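Local coordinates for protein gamma-glutamyl-gamma-aminobutyrate hydrolase PuuD (Escherichia coli, PDB 6VTV) that hydrolyses the gamma-glutamyl linkage of gamma-glutamyl-gamma-aminobutyrate, releasing glutamate and 4-aminobutanoate in the last step of putrescine degradation, at residues Pro12-Val17 with Gly68-Gly73; Pro113-Cys118 with Trp225-Asn230; Ser172-Glu177 with Arg238-Gly243. All coordinates share one frame; numbering follows the deposited sequence.

Contact 1: residues Pro12-Val17 with Gly68-Gly73; sequences PVIGVV and GIYLPG
G68 meets V13 and G15 where two adjacent strands run parallel. G68 N makes a bent, weak bond to V13 O, while G68 O accepts G15 N at 2.9 Å. I69 adds a CA-H...O contact to G15 O, and its side chain leaves on the other face of the sheet from that of Y70. Y70 makes two of the bonds. Y70 N reaches G15 O at 2.8 Å, with an N-H...O angle of 147°. Y70 O accepts V17 N at 3.1 Å, a straighter bond at 162°. Y70 CG lies anti to the backbone N (chi1 -174°), which starts the ring alongside V16; V16 CG1 touches Y70 CD2 obliquely at 3.4 Å, and V16 CG2 sits at the ring edge, in plane. I14 CG2 packs on Y70 CB at 3.6 Å. L71 CD2 turns back to V17 CG2, also 3.6 Å away, and P72 closes the contact with CD 3.3 Å from V17 O. This is parallel pairing in the central sheet of a class I glutamine amidotransferase-like fold. Strands 45-49 and 114-117 flank the pair; helix 235-254 covers I14 and Y70, and helix 94-109 covers V17 and L71.

Contact 2: residues Pro113-Cys118 with Trp225-Asn230; sequences PIFAIC and WHPEWN
C118 and H226 meet where strand 114-117 ends against the loop that follows strand 220-223, a buried active-site contact that places the predicted nucleophile beside the other two predicted catalytic residues. Two atoms of C118 approach the histidine: C118 CB lies 3.4 Å from H226 NE2, and C118 SG, anti to its backbone N (chi1 -172°), is put 3.5 Å from that same NE2, oblique to the ring. C118 is the N-cap of the next helix and has a positive phi, consistent with the nucleophile elbow of this family, a sharp strand-to-helix turn. Across the histidine, H226 ND1 donates to E228 OE2 at 2.6 Å with an N-H...O angle of 162°. The carboxylate oxygen lies in the ring plane and uses its syn lone pair, so this bond would fix the rotation of the imidazole. Together the three residues fit a Cys-His-Glu triad.

Apolar side chains pack alongside. I117 CG2 lies over one face of the H226 ring, toward its rim, with W225 O 3.3 Å and E228 OE1 3.6 Å from that methyl. I117 and P227 reach tip to tip, I117 CD1 to P227 CD at 3.8 Å, while F115 CZ rests 4.0 Å from P227 CG. The glutamate has a second partner, K34, which forms a salt bridge with OE2, and N184 OD1 bonds H226 N. Strand 68-71 lies beside strand 114-117, bringing Y70 against I117 and E228; Y35 of helix 33-42 touches the same two residues, and helix 235-254 sets F241 edge-to-face with F115.

Contact 3: residues Ser172-Glu177 with Arg238-Gly243; sequences SALLPE and RILFEG
L174 and L175, at the end of helix 170-174, pack on one side of helix 235-254 through I239, L240 and G243. Contacts between apolar side chains make up the first group. L175 CD2 lies 3.7 Å from I239 CD1, where the two side chains cross obliquely; this is the nearest approach between side chains in the contact. L174 CD1 is more loosely set against L240 CD2, at 4.4 Å, and L174 CB is 4.3 Å from I239 CG2. L175 is the first residue to leave helical backbone angles (phi -129°, psi 79°), and the chain turns there: L175 puts a methyl on I239, and L174 sends its methyls to L240 and G243.

A second kind of contact sets a side chain against backbone. L174 CG lies beside its backbone N (chi1 -69°), and from it L174 CD2 comes to 3.8 Å from G243 CA, an approach made possible by the lack of a side chain on the glycine, which sits one helical turn beyond I239 and faces the leucine. In the reverse sense, I239 CG2 lies 3.5 Å from L174 O, so a methyl of the long helix abuts the last carbonyl of the short one.

Within the long helix, E242 N donates to R238 O at 2.9 Å and G243 N to I239 O at 2.8 Å, the regular i to i-4 pattern; the two ranges share only apolar contacts and the methyl-carbonyl approach. The contact joins the short helix, which lies in the chain between strands 161-165 and 180-183, to helix 235-254. Nearby, L174 touches F219, L240 reaches W225 and F115 of strand 114-117, and F241 packs on helix 33-42.

Contacts 1 and 2 are buried and share the central sheet: strands 68-71 and 114-117 are neighbours, with L71 O 2.8 Å from I117 N as a probable hydrogen bond. Contact 3 is partly buried, and its centre is about 16 Å from the centre of the chain. The chemistry follows the place: backbone bonds between strands in contact 1, a probable catalytic His-Glu pair and cysteine beside apolar side chains in contact 2, and apolar helix packing in contact 3. F241 belongs to the 238-243 range without touching 172-177, and packs on Y70 of contact 1 and on F115, I117 and P227 of contact 2. Along the chain, contacts 2 and 3 alternate, while contact 1 closes before either opens.

Contact 1: residues Pro12-Val17 with Gly68-Gly73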
loop_
_atom_site.group_PDB
_atom_site.type_symbol
_atom_site.label_atom_id
_atom_site.label_comp_id
_atom_site.label_asym_id
_atom_site.label_seq_id
_atom_site.Cartn_x
_atom_site.Cartn_y
_atom_site.Cartn_z
ATOM N N PRO B 12 -8.133 11.979 9.371
ATOM C CA PRO B 12 -7.263 12.593 8.362
ATOM C C PRO B 12 -6.605 11.547 7.473
ATOM O O PRO B 12 -6.276 10.442 7.910
ATOM C CB PRO B 12 -6.219 13.344 9.201
ATOM C CG PRO B 12 -6.860 13.535 10.538
ATOM C CD PRO B 12 -7.733 12.335 10.743
ATOM N N VAL B 13 -6.416 11.912 6.208
ATOM C CA VAL B 13 -5.770 11.031 5.241
ATOM C C VAL B 13 -4.267 11.061 5.483
ATOM O O VAL B 13 -3.637 12.121 5.407
ATOM C CB VAL B 13 -6.103 11.444 3.800
ATOM C CG1 VAL B 13 -5.436 10.496 2.813
ATOM C CG2 VAL B 13 -7.607 11.478 3.588
ATOM N N ILE B 14 -3.689 9.898 5.767
ATOM C CA ILE B 14 -2.264 9.769 6.051
ATOM C C ILE B 14 -1.617 8.992 4.915
ATOM O O ILE B 14 -1.945 7.820 4.687
ATOM C CB ILE B 14 -2.018 9.079 7.401
ATOM C CG1 ILE B 14 -2.853 9.737 8.504
ATOM C CG2 ILE B 14 -0.544 9.120 7.753
ATOM C CD1 ILE B 14 -2.569 11.212 8.692
ATOM N N GLY B 15 -0.701 9.641 4.199
ATOM C CA GLY B 15 0.073 8.960 3.182
ATOM C C GLY B 15 1.248 8.219 3.785
ATOM O O GLY B 15 2.071 8.819 4.482
ATOM N N VAL B 16 1.342 6.916 3.531
ATOM C CA VAL B 16 2.358 6.063 4.135
ATOM C C VAL B 16 3.302 5.585 3.041
ATOM O O VAL B 16 2.883 4.887 2.109
ATOM C CB VAL B 16 1.731 4.876 4.880
ATOM C CG1 VAL B 16 2.767 4.209 5.760
ATOM C CG2 VAL B 16 0.545 5.338 5.709
ATOM N N VAL B 17 4.578 5.955 3.161
ATOM C CA VAL B 17 5.579 5.551 2.183
ATOM C C VAL B 17 5.863 4.064 2.331
ATOM O O VAL B 17 6.110 3.565 3.437
ATOM C CB VAL B 17 6.857 6.388 2.348
ATOM C CG1 VAL B 17 8.003 5.780 1.551
ATOM C CG2 VAL B 17 6.606 7.823 1.908
ATOM N N GLY B 68 -1.335 14.223 6.137
ATOM C CA GLY B 68 -0.133 13.915 6.887
ATOM C C GLY B 68 0.706 12.903 6.142
ATOM O O GLY B 68 0.197 12.126 5.326
ATOM N N ILE B 69 2.006 12.928 6.427
ATOM C CA ILE B 69 2.972 12.030 5.804
ATOM C C ILE B 69 3.545 11.121 6.882
ATOM O O ILE B 69 3.928 11.590 7.960
ATOM C CB ILE B 69 4.093 12.803 5.085
ATOM C CG1 ILE B 69 3.502 13.762 4.048
ATOM C CG2 ILE B 69 5.063 11.839 4.418
ATOM C CD1 ILE B 69 2.556 13.098 3.072
ATOM N N TYR B 70 3.610 9.825 6.584
ATOM C CA TYR B 70 3.996 8.797 7.545
ATOM C C TYR B 70 5.164 8.016 6.959
ATOM O O TYR B 70 5.014 7.345 5.932
ATOM C CB TYR B 70 2.808 7.880 7.844
ATOM C CG TYR B 70 3.010 6.856 8.938
ATOM C CD1 TYR B 70 3.807 7.124 10.045
ATOM C CD2 TYR B 70 2.375 5.623 8.874
ATOM C CE1 TYR B 70 3.976 6.180 11.047
ATOM C CE2 TYR B 70 2.540 4.677 9.861
ATOM C CZ TYR B 70 3.336 4.958 10.948
ATOM O OH TYR B 70 3.490 4.008 11.933
ATOM N N LEU B 71 6.329 8.112 7.600
ATOM C CA LEU B 71 7.539 7.444 7.130
ATOM C C LEU B 71 7.866 6.269 8.041
ATOM O O LEU B 71 8.480 6.460 9.103
ATOM C CB LEU B 71 8.716 8.425 7.083
ATOM C CG LEU B 71 8.569 9.686 6.231
ATOM C CD1 LEU B 71 9.869 10.464 6.241
ATOM C CD2 LEU B 71 8.161 9.346 4.808
ATOM N N PRO B 72 7.491 5.045 7.681
ATOM C CA PRO B 72 7.796 3.898 8.540
ATOM C C PRO B 72 9.275 3.551 8.510
ATOM O O PRO B 72 10.030 3.971 7.631
ATOM C CB PRO B 72 6.956 2.762 7.940
ATOM C CG PRO B 72 6.013 3.419 6.971
ATOM C CD PRO B 72 6.705 4.656 6.501
ATOM N N GLY B 73 9.683 2.768 9.501
ATOM C CA GLY B 73 11.007 2.184 9.488
ATOM C C GLY B 73 11.098 1.035 8.501
ATOM O O GLY B 73 10.111 0.600 7.905
#

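Contact 2: residues Pro113-Cys118 with Trp225-Asn230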
loop_
_atom_site.group_PDB
_atom_site.type_symbol
_atom_site.label_atom_id
_atom_site.label_comp_id
_atom_site.label_asym_id
_atom_site.label_seq_id
_atom_site.Cartn_x
_atom_site.Cartn_y
_atom_site.Cartn_z
ATOM N N PRO B 113 1.984 17.890 8.090
ATOM C CA PRO B 113 2.614 17.182 9.210
ATOM C C PRO B 113 3.309 15.907 8.755
ATOM O O PRO B 113 2.831 15.195 7.869
ATOM C CB PRO B 113 1.438 16.880 10.146
ATOM C CG PRO B 113 0.423 17.923 9.818
ATOM C CD PRO B 113 0.557 18.160 8.340
ATOM N N ILE B 114 4.457 15.630 9.371
ATOM C CA ILE B 114 5.253 14.444 9.079
ATOM C C ILE B 114 5.564 13.732 10.386
ATOM O O ILE B 114 5.942 14.367 11.377
ATOM C CB ILE B 114 6.564 14.793 8.340
ATOM C CG1 ILE B 114 6.287 15.657 7.109
ATOM C CG2 ILE B 114 7.314 13.527 7.950
ATOM C CD1 ILE B 114 7.544 16.160 6.432
ATOM N N PHE B 115 5.404 12.410 10.389
ATOM C CA PHE B 115 5.843 11.564 11.491
ATOM C C PHE B 115 6.701 10.451 10.913
ATOM O O PHE B 115 6.224 9.657 10.095
ATOM C CB PHE B 115 4.659 10.990 12.272
ATOM C CG PHE B 115 5.060 10.260 13.523
ATOM C CD1 PHE B 115 6.076 10.749 14.328
ATOM C CD2 PHE B 115 4.419 9.090 13.897
ATOM C CE1 PHE B 115 6.450 10.082 15.481
ATOM C CE2 PHE B 115 4.788 8.419 15.050
ATOM C CZ PHE B 115 5.804 8.917 15.842
ATOM N N ALA B 116 7.961 10.396 11.335
ATOM C CA ALA B 116 8.951 9.497 10.764
ATOM C C ALA B 116 9.498 8.567 11.837
ATOM O O ALA B 116 9.743 8.988 12.971
ATOM C CB ALA B 116 10.086 10.291 10.119
ATOM N N ILE B 117 9.693 7.301 11.471
ATOM C CA ILE B 117 10.105 6.255 12.401
ATOM C C ILE B 117 11.365 5.586 11.867
ATOM O O ILE B 117 11.389 5.122 10.720
ATOM C CB ILE B 117 8.989 5.215 12.613
ATOM C CG1 ILE B 117 7.795 5.845 13.336
ATOM C CG2 ILE B 117 9.520 4.009 13.386
ATOM C CD1 ILE B 117 6.656 4.878 13.591
ATOM N N CYS B 118 12.406 5.538 12.706
ATOM C CA CYS B 118 13.649 4.816 12.439
ATOM C C CYS B 118 14.276 5.253 11.118
ATOM O O CYS B 118 14.955 6.284 11.065
ATOM C CB CYS B 118 13.403 3.303 12.455
ATOM S SG CYS B 118 14.904 2.292 12.362
ATOM N N TRP B 225 13.503 5.192 17.452
ATOM C CA TRP B 225 12.966 3.934 17.946
ATOM C C TRP B 225 11.695 3.579 17.174
ATOM O O TRP B 225 11.354 4.205 16.168
ATOM C CB TRP B 225 12.729 4.015 19.453
ATOM C CG TRP B 225 11.767 5.078 19.888
ATOM C CD1 TRP B 225 10.430 4.930 20.113
ATOM C CD2 TRP B 225 12.073 6.447 20.183
ATOM N NE1 TRP B 225 9.881 6.123 20.517
ATOM C CE2 TRP B 225 10.869 7.071 20.569
ATOM C CE3 TRP B 225 13.248 7.208 20.154
ATOM C CZ2 TRP B 225 10.805 8.418 20.922
ATOM C CZ3 TRP B 225 13.181 8.546 20.505
ATOM C CH2 TRP B 225 11.968 9.136 20.884
ATOM N N HIS B 226 10.977 2.555 17.644
ATOM C CA HIS B 226 9.809 2.010 16.955
ATOM C C HIS B 226 8.584 2.147 17.854
ATOM O O HIS B 226 8.216 1.202 18.569
ATOM C CB HIS B 226 10.033 0.552 16.560
ATOM C CG HIS B 226 10.895 0.382 15.348
ATOM N ND1 HIS B 226 10.404 -0.080 14.146
ATOM C CD2 HIS B 226 12.216 0.608 15.152
ATOM C CE1 HIS B 226 11.384 -0.129 13.262
ATOM N NE2 HIS B 226 12.494 0.283 13.847
ATOM N N PRO B 227 7.919 3.306 17.836
ATOM C CA PRO B 227 6.695 3.461 18.635
ATOM C C PRO B 227 5.492 2.735 18.055
ATOM O O PRO B 227 4.475 2.611 18.749
ATOM C CB PRO B 227 6.477 4.977 18.646
ATOM C CG PRO B 227 7.081 5.443 17.359
ATOM C CD PRO B 227 8.238 4.520 17.062
ATOM N N GLU B 228 5.572 2.249 16.815
ATOM C CA GLU B 228 4.453 1.520 16.230
ATOM C C GLU B 228 4.251 0.153 16.872
ATOM O O GLU B 228 3.174 -0.434 16.724
ATOM C CB GLU B 228 4.662 1.357 14.723
ATOM C CG GLU B 228 5.510 0.152 14.340
ATOM C CD GLU B 228 7.000 0.414 14.464
ATOM O OE1 GLU B 228 7.381 1.523 14.891
ATOM O OE2 GLU B 228 7.793 -0.493 14.129
ATOM N N TRP B 229 5.255 -0.360 17.582
ATOM C CA TRP B 229 5.190 -1.694 18.172
ATOM C C TRP B 229 4.158 -1.716 19.291
ATOM O O TRP B 229 4.383 -1.138 20.359
ATOM C CB TRP B 229 6.566 -2.095 18.694
ATOM C CG TRP B 229 6.578 -3.418 19.387
ATOM C CD1 TRP B 229 6.707 -3.638 20.728
ATOM C CD2 TRP B 229 6.463 -4.709 18.777
ATOM N NE1 TRP B 229 6.675 -4.986 20.991
ATOM C CE2 TRP B 229 6.527 -5.665 19.810
ATOM C CE3 TRP B 229 6.313 -5.149 17.458
ATOM C CZ2 TRP B 229 6.446 -7.035 19.565
ATOM C CZ3 TRP B 229 6.233 -6.507 17.217
ATOM C CH2 TRP B 229 6.299 -7.435 18.265
ATOM N N ASN B 230 3.034 -2.392 19.050
ATOM C CA ASN B 230 1.938 -2.499 20.015
ATOM C C ASN B 230 1.603 -1.136 20.612
ATOM O O ASN B 230 1.497 -0.966 21.830
ATOM C CB ASN B 230 2.271 -3.511 21.112
ATOM C CG ASN B 230 2.409 -4.924 20.579
ATOM O OD1 ASN B 230 3.449 -5.562 20.736
ATOM N ND2 ASN B 230 1.354 -5.421 19.945
#

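Contact 3: residues Ser172-Glu177 with Arg238-Gly243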
loop_
_atom_site.group_PDB
_atom_site.type_symbol
_atom_site.label_atom_id
_atom_site.label_comp_id
_atom_site.label_asym_id
_atom_site.label_seq_id
_atom_site.Cartn_x
_atom_site.Cartn_y
_atom_site.Cartn_z
ATOM N N SER B 172 8.701 17.959 24.302
ATOM C CA SER B 172 8.419 18.604 25.580
ATOM C C SER B 172 6.961 19.037 25.666
ATOM O O SER B 172 6.336 18.930 26.728
ATOM C CB SER B 172 9.346 19.801 25.780
ATOM O OG SER B 172 10.651 19.376 26.124
ATOM N N ALA B 173 6.401 19.527 24.559
ATOM C CA ALA B 173 4.997 19.920 24.558
ATOM C C ALA B 173 4.084 18.702 24.642
ATOM O O ALA B 173 3.032 18.751 25.289
ATOM C CB ALA B 173 4.682 20.746 23.311
ATOM N N LEU B 174 4.474 17.599 24.000
ATOM C CA LEU B 174 3.647 16.398 24.011
ATOM C C LEU B 174 3.787 15.612 25.307
ATOM O O LEU B 174 2.853 14.905 25.700
ATOM C CB LEU B 174 4.003 15.503 22.823
ATOM C CG LEU B 174 3.633 16.023 21.433
ATOM C CD1 LEU B 174 4.402 15.261 20.368
ATOM C CD2 LEU B 174 2.136 15.917 21.198
ATOM N N LEU B 175 4.933 15.717 25.977
ATOM C CA LEU B 175 5.225 14.950 27.188
ATOM C C LEU B 175 5.698 15.908 28.273
ATOM O O LEU B 175 6.901 16.013 28.545
ATOM C CB LEU B 175 6.272 13.870 26.914
ATOM C CG LEU B 175 5.907 12.863 25.823
ATOM C CD1 LEU B 175 7.155 12.179 25.295
ATOM C CD2 LEU B 175 4.910 11.840 26.345
ATOM N N PRO B 176 4.773 16.618 28.922
ATOM C CA PRO B 176 5.193 17.589 29.946
ATOM C C PRO B 176 5.856 16.954 31.157
ATOM O O PRO B 176 6.758 17.563 31.746
ATOM C CB PRO B 176 3.879 18.288 30.319
ATOM C CG PRO B 176 2.814 17.291 29.981
ATOM C CD PRO B 176 3.310 16.576 28.759
ATOM N N GLU B 177 5.441 15.747 31.549
ATOM C CA GLU B 177 6.012 15.106 32.732
ATOM C C GLU B 177 7.298 14.360 32.397
ATOM O O GLU B 177 8.314 14.509 33.087
ATOM C CB GLU B 177 5.003 14.140 33.358
ATOM C CG GLU B 177 4.104 14.766 34.403
ATOM C CD GLU B 177 3.809 13.828 35.562
ATOM O OE1 GLU B 177 3.101 14.254 36.498
ATOM O OE2 GLU B 177 4.282 12.670 35.542
ATOM N N ARG B 238 1.443 5.910 22.357
ATOM C CA ARG B 238 0.094 6.405 22.108
ATOM C C ARG B 238 0.074 7.925 21.998
ATOM O O ARG B 238 -0.620 8.483 21.141
ATOM C CB ARG B 238 -0.844 5.931 23.220
ATOM C CG ARG B 238 -2.153 5.339 22.728
ATOM C CD ARG B 238 -2.726 4.344 23.730
ATOM N NE ARG B 238 -2.665 4.837 25.104
ATOM C CZ ARG B 238 -2.014 4.227 26.090
ATOM N NH1 ARG B 238 -1.366 3.093 25.860
ATOM N NH2 ARG B 238 -2.014 4.749 27.309
ATOM N N ILE B 239 0.839 8.611 22.848
ATOM C CA ILE B 239 0.842 10.070 22.831
ATOM C C ILE B 239 1.483 10.594 21.550
ATOM O O ILE B 239 1.030 11.594 20.979
ATOM C CB ILE B 239 1.543 10.611 24.090
ATOM C CG1 ILE B 239 0.741 10.237 25.339
ATOM C CG2 ILE B 239 1.718 12.119 24.008
ATOM C CD1 ILE B 239 1.423 10.587 26.643
ATOM N N LEU B 240 2.533 9.923 21.069
ATOM C CA LEU B 240 3.210 10.373 19.856
ATOM C C LEU B 240 2.286 10.295 18.650
ATOM O O LEU B 240 2.182 11.247 17.866
ATOM C CB LEU B 240 4.469 9.541 19.618
ATOM C CG LEU B 240 5.612 9.728 20.612
ATOM C CD1 LEU B 240 6.751 8.775 20.295
ATOM C CD2 LEU B 240 6.094 11.168 20.599
ATOM N N PHE B 241 1.606 9.159 18.479
ATOM C CA PHE B 241 0.664 9.029 17.375
ATOM C C PHE B 241 -0.546 9.933 17.575
ATOM O O PHE B 241 -1.089 10.472 16.605
ATOM C CB PHE B 241 0.240 7.569 17.218
ATOM C CG PHE B 241 1.270 6.713 16.532
ATOM C CD1 PHE B 241 1.426 6.745 15.153
ATOM C CD2 PHE B 241 2.093 5.884 17.274
ATOM C CE1 PHE B 241 2.381 5.956 14.532
ATOM C CE2 PHE B 241 3.048 5.097 16.662
ATOM C CZ PHE B 241 3.194 5.132 15.289
ATOM N N GLU B 242 -0.984 10.114 18.823
ATOM C CA GLU B 242 -2.084 11.038 19.079
ATOM C C GLU B 242 -1.701 12.462 18.696
ATOM O O GLU B 242 -2.508 13.191 18.102
ATOM C CB GLU B 242 -2.512 10.955 20.547
ATOM C CG GLU B 242 -3.565 9.879 20.842
ATOM C CD GLU B 242 -3.656 9.592 22.330
ATOM O OE1 GLU B 242 -4.341 8.628 22.745
ATOM O OE2 GLU B 242 -3.017 10.347 23.089
ATOM N N GLY B 243 -0.463 12.859 19.000
ATOM C CA GLY B 243 -0.019 14.197 18.646
ATOM C C GLY B 243 0.124 14.398 17.149
ATOM O O GLY B 243 -0.144 15.486 16.631
#